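Myo-inositol dehydrogenase (Corynebacterium glutamicum, PDB 3EUW) probably catalyses the NAD+-dependent oxidation of myo-inositol at its C2 hydroxyl, as a tetrameric member of the Gfo/Idh/MocA oxidoreductase family. Local coordinates at residues A[17-22]-A[93-98]; A[69-74]-A[79-84]; A[118-123]-A[291-296]; A[129-134]-A[280-285]. All coordinates share one frame; numbering follows the deposited sequence.

Contact 1. Residues A[17-22]-A[93-98]; sequences HVHAAN and LCEKPI
The Glu-Lys-Pro sequence that marks Gfo/Idh/MocA oxidoreductases is tied to the first helix of the Rossmann domain by a single histidine-carboxylate hydrogen bond, between His19 and Glu95. His19 NE2 donates to Glu95 OE2 over 3.1 Å, and the N-H...O angle of 154° makes the bond only moderately bent. The oxygen lies almost exactly in the imidazole plane, at the ring edge where an N-H directs its hydrogen. At the carboxylate the fit is less regular: OE2 is met on its anti side, and NE2 stands 30° out of the plane of the group. The two side chains approach from opposite directions and together bridge backbones that stay well apart, the nearest CA atoms, of His19 and Leu93, being 10.6 Å apart. A bend at the second torsion of Glu95 (chi2 -63°) folds its chain and brings OE2 round to the ring. In the Rossmann architecture helix 14-25 follows the first strand and its GxGxxG-like turn, whereas Glu95 follows strand 92-94 at the head of the signature. The bond thus spans from a helix flanking the sheet to the C-terminal ends of the parallel strands, the side on which dinucleotide folds of this type generally hold their cofactor. Beyond Glu95 the chain enters a cis peptide before Pro97. Lys96 NZ is hydrogen-bonded to the carbonyl of Asp173, and the carbonyl of Pro97 to the ring of His78.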
loop_
_atom_site.group_PDB
_atom_site.type_symbol
_atom_site.label_atom_id
_atom_site.label_comp_id
_atom_site.label_asym_id
_atom_site.label_seq_id
_atom_site.Cartn_x
_atom_site.Cartn_y
_atom_site.Cartn_z
ATOM N N HIS A 17 -20.535 27.291 -7.022
ATOM C CA HIS A 17 -20.616 26.459 -8.212
ATOM C C HIS A 17 -20.829 24.997 -7.862
ATOM O O HIS A 17 -21.562 24.291 -8.554
ATOM C CB HIS A 17 -19.352 26.604 -9.057
ATOM C CG HIS A 17 -19.388 27.764 -10.002
ATOM N ND1 HIS A 17 -19.310 29.076 -9.580
ATOM C CD2 HIS A 17 -19.514 27.806 -11.350
ATOM C CE1 HIS A 17 -19.387 29.876 -10.631
ATOM N NE2 HIS A 17 -19.511 29.131 -11.714
ATOM N N VAL A 18 -20.185 24.542 -6.789
ATOM C CA VAL A 18 -20.320 23.159 -6.350
ATOM C C VAL A 18 -21.744 22.877 -5.867
ATOM O O VAL A 18 -22.370 21.912 -6.286
ATOM C CB VAL A 18 -19.325 22.838 -5.210
ATOM C CG1 VAL A 18 -19.630 21.475 -4.614
ATOM C CG2 VAL A 18 -17.910 22.867 -5.745
ATOM N N HIS A 19 -22.255 23.717 -4.981
ATOM C CA HIS A 19 -23.611 23.515 -4.485
ATOM C C HIS A 19 -24.638 23.564 -5.623
ATOM O O HIS A 19 -25.514 22.703 -5.714
ATOM C CB HIS A 19 -23.955 24.568 -3.436
ATOM C CG HIS A 19 -23.210 24.404 -2.153
ATOM N ND1 HIS A 19 -23.236 23.236 -1.424
ATOM C CD2 HIS A 19 -22.444 25.269 -1.448
ATOM C CE1 HIS A 19 -22.522 23.389 -0.323
ATOM N NE2 HIS A 19 -22.031 24.615 -0.313
ATOM N N ALA A 20 -24.520 24.568 -6.488
ATOM C CA ALA A 20 -25.447 24.712 -7.610
ATOM C C ALA A 20 -25.454 23.437 -8.430
ATOM O O ALA A 20 -26.513 22.883 -8.716
ATOM C CB ALA A 20 -25.045 25.914 -8.498
ATOM N N ALA A 21 -24.267 22.967 -8.804
ATOM C CA ALA A 21 -24.168 21.747 -9.594
ATOM C C ALA A 21 -24.720 20.536 -8.833
ATOM O O ALA A 21 -25.302 19.634 -9.435
ATOM C CB ALA A 21 -22.721 21.506 -9.997
ATOM N N ASN A 22 -24.538 20.509 -7.514
ATOM C CA ASN A 22 -25.052 19.389 -6.726
ATOM C C ASN A 22 -26.567 19.440 -6.586
ATOM O O ASN A 22 -27.225 18.404 -6.606
ATOM C CB ASN A 22 -24.395 19.338 -5.338
ATOM C CG ASN A 22 -22.947 18.878 -5.404
ATOM O OD1 ASN A 22 -22.551 18.205 -6.355
ATOM N ND2 ASN A 22 -22.157 19.228 -4.392
ATOM N N LEU A 93 -28.449 26.051 5.272
ATOM C CA LEU A 93 -27.211 25.288 5.323
ATOM C C LEU A 93 -26.144 26.354 5.104
ATOM O O LEU A 93 -26.071 26.955 4.028
ATOM C CB LEU A 93 -27.165 24.239 4.205
ATOM C CG LEU A 93 -25.772 23.665 3.900
ATOM C CD1 LEU A 93 -25.177 23.011 5.149
ATOM C CD2 LEU A 93 -25.878 22.680 2.749
ATOM N N CYS A 94 -25.331 26.594 6.125
ATOM C CA CYS A 94 -24.320 27.634 6.047
ATOM C C CYS A 94 -22.874 27.150 6.108
ATOM O O CYS A 94 -22.513 26.347 6.971
ATOM C CB CYS A 94 -24.562 28.650 7.172
ATOM S SG CYS A 94 -23.517 30.115 7.110
ATOM N N GLU A 95 -22.049 27.643 5.187
ATOM C CA GLU A 95 -20.633 27.287 5.185
ATOM C C GLU A 95 -20.057 27.857 6.458
ATOM O O GLU A 95 -20.481 28.917 6.912
ATOM C CB GLU A 95 -19.892 27.923 4.011
ATOM C CG GLU A 95 -20.094 27.240 2.680
ATOM C CD GLU A 95 -19.573 25.830 2.682
ATOM O OE1 GLU A 95 -18.434 25.632 3.153
ATOM O OE2 GLU A 95 -20.294 24.924 2.208
ATOM N N LYS A 96 -19.091 27.160 7.037
ATOM C CA LYS A 96 -18.455 27.625 8.261
ATOM C C LYS A 96 -17.704 28.939 7.983
ATOM O O LYS A 96 -17.290 29.192 6.861
ATOM C CB LYS A 96 -17.504 26.524 8.771
ATOM C CG LYS A 96 -16.049 26.913 8.993
ATOM C CD LYS A 96 -15.245 27.070 7.717
ATOM C CE LYS A 96 -13.793 27.351 8.064
ATOM N NZ LYS A 96 -13.014 28.023 6.998
ATOM N N PRO A 97 -17.602 29.829 8.983
ATOM C CA PRO A 97 -18.106 29.711 10.350
ATOM C C PRO A 97 -19.380 30.561 10.444
ATOM O O PRO A 97 -19.791 31.179 9.465
ATOM C CB PRO A 97 -16.984 30.309 11.168
ATOM C CG PRO A 97 -16.623 31.509 10.311
ATOM C CD PRO A 97 -16.692 30.986 8.870
ATOM N N ILE A 98 -20.008 30.589 11.615
ATOM C CA ILE A 98 -21.198 31.403 11.779
ATOM C C ILE A 98 -20.712 32.832 11.636
ATOM O O ILE A 98 -21.352 33.674 11.003
ATOM C CB ILE A 98 -21.834 31.200 13.168
ATOM C CG1 ILE A 98 -22.355 29.761 13.296
ATOM C CG2 ILE A 98 -22.957 32.196 13.371
ATOM C CD1 ILE A 98 -22.854 29.406 14.675
#

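Contact 2. Residues A[69-74]-A[79-84]; sequences IVIGSP and VDLITR
Ile71 and Leu81 pack a strand against its own crossover helix, the first step of the beta-alpha-beta unit formed by strand 68-71, helix 78-87 and strand 92-94. The tight part is small. Ile71 CD1 presses on Leu81 CB at 3.4 Å, closer than carbons usually come, and the same methyl lies 3.9 Å from Ile82 CG1. CG1 of Ile71 stands anti to its carbonyl carbon (chi1 -58°), which with the extended second torsion carries CD1 out to the helix and leaves the other branch, CG2, to meet Leu81 CD1 at 3.8 Å. Leu81 is therefore gripped at CB by one arm of the isoleucine and at a terminal methyl by the other. That methyl also approaches Ser73 OG to 3.4 Å, though the hydroxyl has its polar partner in Thr77 OG1.

Beyond this apolar core the helix carries partly exposed polar residues, Asp80 and Arg84 to the flank and Thr83 against helix 102-112. Arg84 NE bonds Asp80 OD1 at 3.3 Å in a salt bridge, and Arg84 NH1 has a second carboxylate partner in Asp58. Thr83 OG1 reaches back to Val79 O at 2.7 Å, sharing that carbonyl with its own backbone N from the opposite face. No hydrogen bond crosses between 69-74 and 79-84, so this packing rests on fit and buried apolar carbon; the polar link of Ser73 O to His78 NE2 lies at the turn into the helix.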
loop_
_atom_site.group_PDB
_atom_site.type_symbol
_atom_site.label_atom_id
_atom_site.label_comp_id
_atom_site.label_asym_id
_atom_site.label_seq_id
_atom_site.Cartn_x
_atom_site.Cartn_y
_atom_site.Cartn_z
ATOM N N ILE A 69 -32.255 27.345 2.093
ATOM C CA ILE A 69 -31.182 28.216 1.641
ATOM C C ILE A 69 -29.785 27.647 1.889
ATOM O O ILE A 69 -29.547 26.986 2.892
ATOM C CB ILE A 69 -31.307 29.571 2.334
ATOM C CG1 ILE A 69 -32.447 30.351 1.684
ATOM C CG2 ILE A 69 -29.995 30.316 2.306
ATOM C CD1 ILE A 69 -32.749 31.661 2.361
ATOM N N VAL A 70 -28.881 27.902 0.948
ATOM C CA VAL A 70 -27.490 27.476 1.046
ATOM C C VAL A 70 -26.644 28.748 1.041
ATOM O O VAL A 70 -26.728 29.556 0.114
ATOM C CB VAL A 70 -27.079 26.593 -0.143
ATOM C CG1 VAL A 70 -25.586 26.279 -0.068
ATOM C CG2 VAL A 70 -27.877 25.312 -0.126
ATOM N N ILE A 71 -25.838 28.928 2.079
ATOM C CA ILE A 71 -25.018 30.127 2.184
ATOM C C ILE A 71 -23.553 29.883 1.830
ATOM O O ILE A 71 -22.765 29.415 2.659
ATOM C CB ILE A 71 -25.118 30.719 3.602
ATOM C CG1 ILE A 71 -26.581 31.027 3.923
ATOM C CG2 ILE A 71 -24.275 31.984 3.711
ATOM C CD1 ILE A 71 -26.807 31.548 5.326
ATOM N N GLY A 72 -23.203 30.200 0.587
ATOM C CA GLY A 72 -21.841 30.024 0.121
ATOM C C GLY A 72 -21.156 31.344 -0.182
ATOM O O GLY A 72 -20.211 31.396 -0.964
ATOM N N SER A 73 -21.650 32.414 0.432
ATOM C CA SER A 73 -21.102 33.747 0.243
ATOM C C SER A 73 -20.066 34.005 1.342
ATOM O O SER A 73 -19.892 33.175 2.229
ATOM C CB SER A 73 -22.237 34.776 0.301
ATOM O OG SER A 73 -23.041 34.584 1.451
ATOM N N PRO A 74 -19.373 35.160 1.301
ATOM C CA PRO A 74 -18.357 35.478 2.312
ATOM C C PRO A 74 -18.811 35.413 3.765
ATOM O O PRO A 74 -19.967 35.670 4.090
ATOM C CB PRO A 74 -17.897 36.878 1.913
ATOM C CG PRO A 74 -18.070 36.866 0.413
ATOM C CD PRO A 74 -19.422 36.210 0.266
ATOM N N VAL A 79 -23.930 35.778 9.438
ATOM C CA VAL A 79 -24.873 36.063 10.508
ATOM C C VAL A 79 -26.136 36.706 9.960
ATOM O O VAL A 79 -27.237 36.421 10.423
ATOM C CB VAL A 79 -24.273 37.002 11.576
ATOM C CG1 VAL A 79 -25.380 37.537 12.490
ATOM C CG2 VAL A 79 -23.245 36.246 12.398
ATOM N N ASP A 80 -25.972 37.575 8.969
ATOM C CA ASP A 80 -27.104 38.265 8.369
ATOM C C ASP A 80 -28.045 37.296 7.663
ATOM O O ASP A 80 -29.242 37.269 7.950
ATOM C CB ASP A 80 -26.613 39.324 7.378
ATOM C CG ASP A 80 -27.758 40.046 6.675
ATOM O OD1 ASP A 80 -28.641 40.592 7.372
ATOM O OD2 ASP A 80 -27.771 40.071 5.424
ATOM N N LEU A 81 -27.499 36.496 6.747
ATOM C CA LEU A 81 -28.305 35.537 5.997
ATOM C C LEU A 81 -28.947 34.468 6.894
ATOM O O LEU A 81 -30.101 34.085 6.685
ATOM C CB LEU A 81 -27.454 34.887 4.906
ATOM C CG LEU A 81 -27.048 35.866 3.797
ATOM C CD1 LEU A 81 -26.068 35.209 2.840
ATOM C CD2 LEU A 81 -28.291 36.323 3.049
ATOM N N ILE A 82 -28.207 33.995 7.888
ATOM C CA ILE A 82 -28.753 32.999 8.790
ATOM C C ILE A 82 -29.984 33.569 9.487
ATOM O O ILE A 82 -31.036 32.936 9.515
ATOM C CB ILE A 82 -27.716 32.582 9.860
ATOM C CG1 ILE A 82 -26.663 31.661 9.224
ATOM C CG2 ILE A 82 -28.418 31.907 11.044
ATOM C CD1 ILE A 82 -25.523 31.267 10.157
ATOM N N THR A 83 -29.840 34.774 10.035
ATOM C CA THR A 83 -30.915 35.445 10.749
ATOM C C THR A 83 -32.157 35.657 9.878
ATOM O O THR A 83 -33.256 35.265 10.258
ATOM C CB THR A 83 -30.440 36.817 11.295
ATOM O OG1 THR A 83 -29.331 36.626 12.185
ATOM C CG2 THR A 83 -31.563 37.507 12.045
ATOM N N ARG A 84 -31.985 36.270 8.713
ATOM C CA ARG A 84 -33.109 36.517 7.817
ATOM C C ARG A 84 -33.862 35.242 7.455
ATOM O O ARG A 84 -35.094 35.201 7.487
ATOM C CB ARG A 84 -32.642 37.167 6.517
ATOM C CG ARG A 84 -31.958 38.512 6.661
ATOM C CD ARG A 84 -31.880 39.156 5.286
ATOM N NE ARG A 84 -31.110 40.393 5.249
ATOM C CZ ARG A 84 -31.185 41.274 4.256
ATOM N NH1 ARG A 84 -32.002 41.050 3.234
ATOM N NH2 ARG A 84 -30.436 42.368 4.279
#

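Contact 3. Residues A[118-123]-A[291-296]; sequences KVMLGF and ATFAQG
Met120, present as selenomethionine, reaches from the sheet as a straight arm and meets two consecutive residues of helix 283-299, Thr292 and Phe293, in different ways. Its CG lies opposite the backbone N (chi1 178°) and the chain stays extended beyond, so that SE and CE arrive at the helix itself. Against Thr292 the arm crosses at about a right angle, with Met120 CE 3.7 Å from the CG2 methyl; the Thr292 hydroxyl is turned to its own helix, bonded to the carbonyl of Ala288. Against Phe293 the crossing is oblique. Met120 SE sits 3.8 Å from Phe293 CA and 4.0 Å from its CB, and it lies 5.2 Å from the ring centroid in a Met-aromatic contact, 68° off the ring normal. Strand 119-121 is the last of the parallel strands in the order 3-2-1-4-5-6, and the helix that meets it here comes from much later in the chain, packing back over one face of the sheet of the Rossmann domain, which in this family binds NAD. The Phe293 ring extends further over that face to Leu93 on the neighbouring strand and also meets the ring of Phe303, which touches Met120 as well.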
loop_
_atom_site.group_PDB
_atom_site.type_symbol
_atom_site.label_atom_id
_atom_site.label_comp_id
_atom_site.label_asym_id
_atom_site.label_seq_id
_atom_site.Cartn_x
_atom_site.Cartn_y
_atom_site.Cartn_z
ATOM N N LYS A 118 -33.015 25.506 12.871
ATOM C CA LYS A 118 -33.188 25.421 11.423
ATOM C C LYS A 118 -31.868 25.674 10.700
ATOM O O LYS A 118 -31.821 25.797 9.475
ATOM C CB LYS A 118 -34.250 26.418 10.952
ATOM C CG LYS A 118 -35.675 25.976 11.271
ATOM C CD LYS A 118 -36.707 26.990 10.780
ATOM C CE LYS A 118 -38.140 26.505 11.035
ATOM N NZ LYS A 118 -38.482 25.297 10.218
ATOM N N VAL A 119 -30.787 25.736 11.468
ATOM C CA VAL A 119 -29.483 25.968 10.876
ATOM C C VAL A 119 -28.636 24.704 10.839
ATOM O O VAL A 119 -28.509 23.997 11.840
ATOM C CB VAL A 119 -28.697 27.052 11.647
ATOM C CG1 VAL A 119 -27.386 27.354 10.931
ATOM C CG2 VAL A 119 -29.525 28.313 11.760
HETATM N N MSE A 120 -28.094 24.401 9.667
HETATM C CA MSE A 120 -27.198 23.274 9.525
HETATM C C MSE A 120 -25.831 23.856 9.185
HETATM O O MSE A 120 -25.722 24.692 8.289
HETATM C CB MSE A 120 -27.632 22.354 8.391
HETATM C CG MSE A 120 -26.652 21.225 8.233
HETATM SE SE MSE A 120 -27.310 19.930 6.967
HETATM C CE MSE A 120 -25.862 18.574 7.064
ATOM N N LEU A 121 -24.791 23.439 9.895
ATOM C CA LEU A 121 -23.460 23.965 9.612
ATOM C C LEU A 121 -22.771 23.079 8.600
ATOM O O LEU A 121 -22.818 21.849 8.702
ATOM C CB LEU A 121 -22.624 24.095 10.882
ATOM C CG LEU A 121 -22.404 25.600 11.063
ATOM C CD1 LEU A 121 -23.541 26.192 11.888
ATOM C CD2 LEU A 121 -21.082 25.864 11.713
ATOM N N GLY A 122 -22.134 23.715 7.621
ATOM C CA GLY A 122 -21.494 22.971 6.549
ATOM C C GLY A 122 -20.129 22.362 6.781
ATOM O O GLY A 122 -19.216 22.606 5.990
ATOM N N PHE A 123 -19.974 21.588 7.856
ATOM C CA PHE A 123 -18.693 20.921 8.109
ATOM C C PHE A 123 -18.750 19.661 7.258
ATOM O O PHE A 123 -19.027 18.562 7.744
ATOM C CB PHE A 123 -18.537 20.575 9.587
ATOM C CG PHE A 123 -18.267 21.771 10.456
ATOM C CD1 PHE A 123 -17.129 22.546 10.263
ATOM C CD2 PHE A 123 -19.153 22.125 11.465
ATOM C CE1 PHE A 123 -16.880 23.666 11.072
ATOM C CE2 PHE A 123 -18.917 23.236 12.274
ATOM C CZ PHE A 123 -17.779 24.008 12.078
ATOM N N ALA A 291 -27.692 16.160 0.545
ATOM C CA ALA A 291 -28.767 15.190 0.717
ATOM C C ALA A 291 -29.281 15.212 2.151
ATOM O O ALA A 291 -30.480 15.141 2.390
ATOM C CB ALA A 291 -28.276 13.789 0.360
ATOM N N THR A 292 -28.363 15.305 3.104
ATOM C CA THR A 292 -28.728 15.344 4.509
ATOM C C THR A 292 -29.503 16.616 4.820
ATOM O O THR A 292 -30.375 16.629 5.691
ATOM C CB THR A 292 -27.464 15.243 5.391
ATOM O OG1 THR A 292 -26.872 13.962 5.175
ATOM C CG2 THR A 292 -27.788 15.381 6.865
ATOM N N PHE A 293 -29.186 17.683 4.097
ATOM C CA PHE A 293 -29.861 18.960 4.284
ATOM C C PHE A 293 -31.292 18.804 3.823
ATOM O O PHE A 293 -32.221 19.231 4.497
ATOM C CB PHE A 293 -29.169 20.053 3.468
ATOM C CG PHE A 293 -29.781 21.416 3.623
ATOM C CD1 PHE A 293 -30.067 21.931 4.878
ATOM C CD2 PHE A 293 -30.024 22.210 2.504
ATOM C CE1 PHE A 293 -30.577 23.214 5.027
ATOM C CE2 PHE A 293 -30.535 23.493 2.639
ATOM C CZ PHE A 293 -30.812 23.997 3.905
ATOM N N ALA A 294 -31.461 18.181 2.662
ATOM C CA ALA A 294 -32.784 17.951 2.106
ATOM C C ALA A 294 -33.651 17.118 3.060
ATOM O O ALA A 294 -34.812 17.448 3.294
ATOM C CB ALA A 294 -32.667 17.253 0.759
ATOM N N GLN A 295 -33.094 16.046 3.613
ATOM C CA GLN A 295 -33.855 15.192 4.519
ATOM C C GLN A 295 -34.230 15.945 5.793
ATOM O O GLN A 295 -35.281 15.701 6.373
ATOM C CB GLN A 295 -33.053 13.931 4.860
ATOM C CG GLN A 295 -33.805 12.881 5.677
ATOM C CD GLN A 295 -35.078 12.387 4.994
ATOM O OE1 GLN A 295 -35.061 11.981 3.828
ATOM N NE2 GLN A 295 -36.187 12.416 5.723
ATOM N N GLY A 296 -33.366 16.859 6.224
ATOM C CA GLY A 296 -33.647 17.638 7.418
ATOM C C GLY A 296 -34.787 18.612 7.156
ATOM O O GLY A 296 -35.587 18.917 8.048
#

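Contact 4. Residues A[129-134]-A[280-285]; sequences PSFAAI and ERYDAA
This is a contact between helices, apolar at one end and made of an arginine and two aromatic rings at the other, where the first turn of helix 129-139 meets the break between helices 278-281 and 283-299. Helix 129-139 packs on the mixed sheet of the C-terminal part of the chain, whereas helix 283-299 returns to the Rossmann sheet, so the contact joins the two. Phe131 carries the inner part. The NH2 group of Arg281 lies over one face of its ring, 3.9 Å from Phe131 CZ, with guanidinium and ring planes 31° apart. Tyr282 approaches differently, edge to edge: its OH lies near the Phe131 ring plane, 3.3 Å from Phe131 CE2, and CE2 in turn lies near the Tyr282 ring plane. The tyrosine hydroxyl finds its polar partner in Gln239 NE2.

Arg281 also packs on Tyr282, its CG sitting 3.8 Å above the centre of the Tyr282 ring. A bend at its second torsion (chi2 58°) lets the chain pass over that ring before the guanidinium reaches the phenylalanine. Asp128 probably steadies the group, for its OD1 forms a salt bridge with Arg281 NH1 while its OD2 accepts from Phe131 N. At the more exposed end only carbon meets carbon, Pro129 CD resting 4.0 Å from Ala284 CB.

Tyr282 both ends one helix and precedes the next. Phe131 also packs on Leu241 and Ala252 of strands 238-245 and 248-252 and on Met181 of helix 169-185, while Ser130 OG bonds Thr259 N of a second subunit.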
loop_
_atom_site.group_PDB
_atom_site.type_symbol
_atom_site.label_atom_id
_atom_site.label_comp_id
_atom_site.label_asym_id
_atom_site.label_seq_id
_atom_site.Cartn_x
_atom_site.Cartn_y
_atom_site.Cartn_z
ATOM N N PRO A 129 -17.151 9.846 2.849
ATOM C CA PRO A 129 -17.371 8.409 3.067
ATOM C C PRO A 129 -16.344 7.762 4.005
ATOM O O PRO A 129 -16.723 7.085 4.966
ATOM C CB PRO A 129 -17.332 7.822 1.646
ATOM C CG PRO A 129 -17.903 8.940 0.815
ATOM C CD PRO A 129 -17.258 10.196 1.420
ATOM N N SER A 130 -15.056 7.988 3.737
ATOM C CA SER A 130 -13.994 7.410 4.565
ATOM C C SER A 130 -14.082 7.887 6.015
ATOM O O SER A 130 -14.187 7.081 6.929
ATOM C CB SER A 130 -12.611 7.744 3.989
ATOM O OG SER A 130 -12.482 7.282 2.652
ATOM N N PHE A 131 -14.046 9.197 6.227
ATOM C CA PHE A 131 -14.135 9.719 7.588
ATOM C C PHE A 131 -15.454 9.315 8.282
ATOM O O PHE A 131 -15.465 8.994 9.471
ATOM C CB PHE A 131 -14.014 11.242 7.597
ATOM C CG PHE A 131 -12.699 11.768 7.080
ATOM C CD1 PHE A 131 -11.524 11.031 7.210
ATOM C CD2 PHE A 131 -12.645 13.012 6.459
ATOM C CE1 PHE A 131 -10.315 11.521 6.719
ATOM C CE2 PHE A 131 -11.453 13.518 5.965
ATOM C CZ PHE A 131 -10.278 12.774 6.090
ATOM N N ALA A 132 -16.561 9.329 7.544
ATOM C CA ALA A 132 -17.852 8.979 8.137
ATOM C C ALA A 132 -17.865 7.502 8.522
ATOM O O ALA A 132 -18.384 7.128 9.576
ATOM C CB ALA A 132 -18.988 9.290 7.160
ATOM N N ALA A 133 -17.281 6.666 7.670
ATOM C CA ALA A 133 -17.209 5.233 7.940
ATOM C C ALA A 133 -16.442 4.996 9.249
ATOM O O ALA A 133 -16.898 4.260 10.133
ATOM C CB ALA A 133 -16.519 4.521 6.787
ATOM N N ILE A 134 -15.281 5.632 9.368
ATOM C CA ILE A 134 -14.466 5.503 10.566
ATOM C C ILE A 134 -15.241 5.910 11.814
ATOM O O ILE A 134 -15.156 5.249 12.841
ATOM C CB ILE A 134 -13.191 6.369 10.466
ATOM C CG1 ILE A 134 -12.325 5.873 9.310
ATOM C CG2 ILE A 134 -12.409 6.319 11.788
ATOM C CD1 ILE A 134 -11.039 6.684 9.109
ATOM N N GLU A 280 -12.382 18.759 -5.147
ATOM C CA GLU A 280 -12.212 17.430 -5.719
ATOM C C GLU A 280 -12.144 16.351 -4.642
ATOM O O GLU A 280 -12.766 15.291 -4.763
ATOM C CB GLU A 280 -10.929 17.357 -6.546
ATOM C CG GLU A 280 -10.848 18.290 -7.729
ATOM C CD GLU A 280 -9.591 18.033 -8.550
ATOM O OE1 GLU A 280 -8.474 18.154 -7.987
ATOM O OE2 GLU A 280 -9.718 17.699 -9.750
ATOM N N ARG A 281 -11.364 16.610 -3.601
ATOM C CA ARG A 281 -11.215 15.647 -2.521
ATOM C C ARG A 281 -12.558 15.372 -1.871
ATOM O O ARG A 281 -12.880 14.234 -1.557
ATOM C CB ARG A 281 -10.237 16.173 -1.464
ATOM C CG ARG A 281 -10.176 15.310 -0.207
ATOM C CD ARG A 281 -9.772 13.865 -0.522
ATOM N NE ARG A 281 -9.849 13.026 0.664
ATOM C CZ ARG A 281 -10.984 12.619 1.228
ATOM N NH1 ARG A 281 -12.160 12.965 0.714
ATOM N NH2 ARG A 281 -10.946 11.874 2.319
ATOM N N TYR A 282 -13.355 16.421 -1.699
ATOM C CA TYR A 282 -14.640 16.280 -1.047
ATOM C C TYR A 282 -15.873 16.283 -1.940
ATOM O O TYR A 282 -16.963 16.648 -1.504
ATOM C CB TYR A 282 -14.757 17.343 0.052
ATOM C CG TYR A 282 -13.786 17.065 1.175
ATOM C CD1 TYR A 282 -13.816 15.845 1.850
ATOM C CD2 TYR A 282 -12.800 17.991 1.527
ATOM C CE1 TYR A 282 -12.891 15.545 2.840
ATOM C CE2 TYR A 282 -11.865 17.704 2.522
ATOM C CZ TYR A 282 -11.917 16.480 3.172
ATOM O OH TYR A 282 -10.992 16.190 4.143
ATOM N N ASP A 283 -15.707 15.836 -3.180
ATOM C CA ASP A 283 -16.826 15.798 -4.107
ATOM C C ASP A 283 -17.987 15.029 -3.481
ATOM O O ASP A 283 -19.084 15.561 -3.332
ATOM C CB ASP A 283 -16.415 15.142 -5.427
ATOM C CG ASP A 283 -17.518 15.198 -6.466
ATOM O OD1 ASP A 283 -17.328 15.861 -7.510
ATOM O OD2 ASP A 283 -18.581 14.590 -6.233
ATOM N N ALA A 284 -17.742 13.781 -3.101
ATOM C CA ALA A 284 -18.790 12.966 -2.495
ATOM C C ALA A 284 -19.352 13.599 -1.221
ATOM O O ALA A 284 -20.564 13.578 -0.991
ATOM C CB ALA A 284 -18.256 11.562 -2.190
ATOM N N ALA A 285 -18.474 14.163 -0.396
ATOM C CA ALA A 285 -18.907 14.782 0.856
ATOM C C ALA A 285 -19.925 15.903 0.654
ATOM O O ALA A 285 -20.922 15.978 1.377
ATOM C CB ALA A 285 -17.697 15.318 1.624
#

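How the contacts relate
Contacts 1, 2 and 3 share the parallel sheet of the Rossmann domain: strand 92-94 runs between strands 68-71 and 119-121, and the centres of contacts 2 and 3 lie 10 Å from that of contact 1. Phe293 of contact 3 joins them, its CZ touching Leu93 N and Ile69 O, both at 3.4 Å. On the other face, Ile82 of contact 2 meets Val119. Contact 4 stands apart, about 16 Å between centres from contacts 1 and 3, yet helix 283-299 runs from it to contact 3. The sodium ion, held by Ile23, Ala24, Asn26 and Leu29, is about 11 Å from the His19 side chain and about 12 Å from that of Phe293.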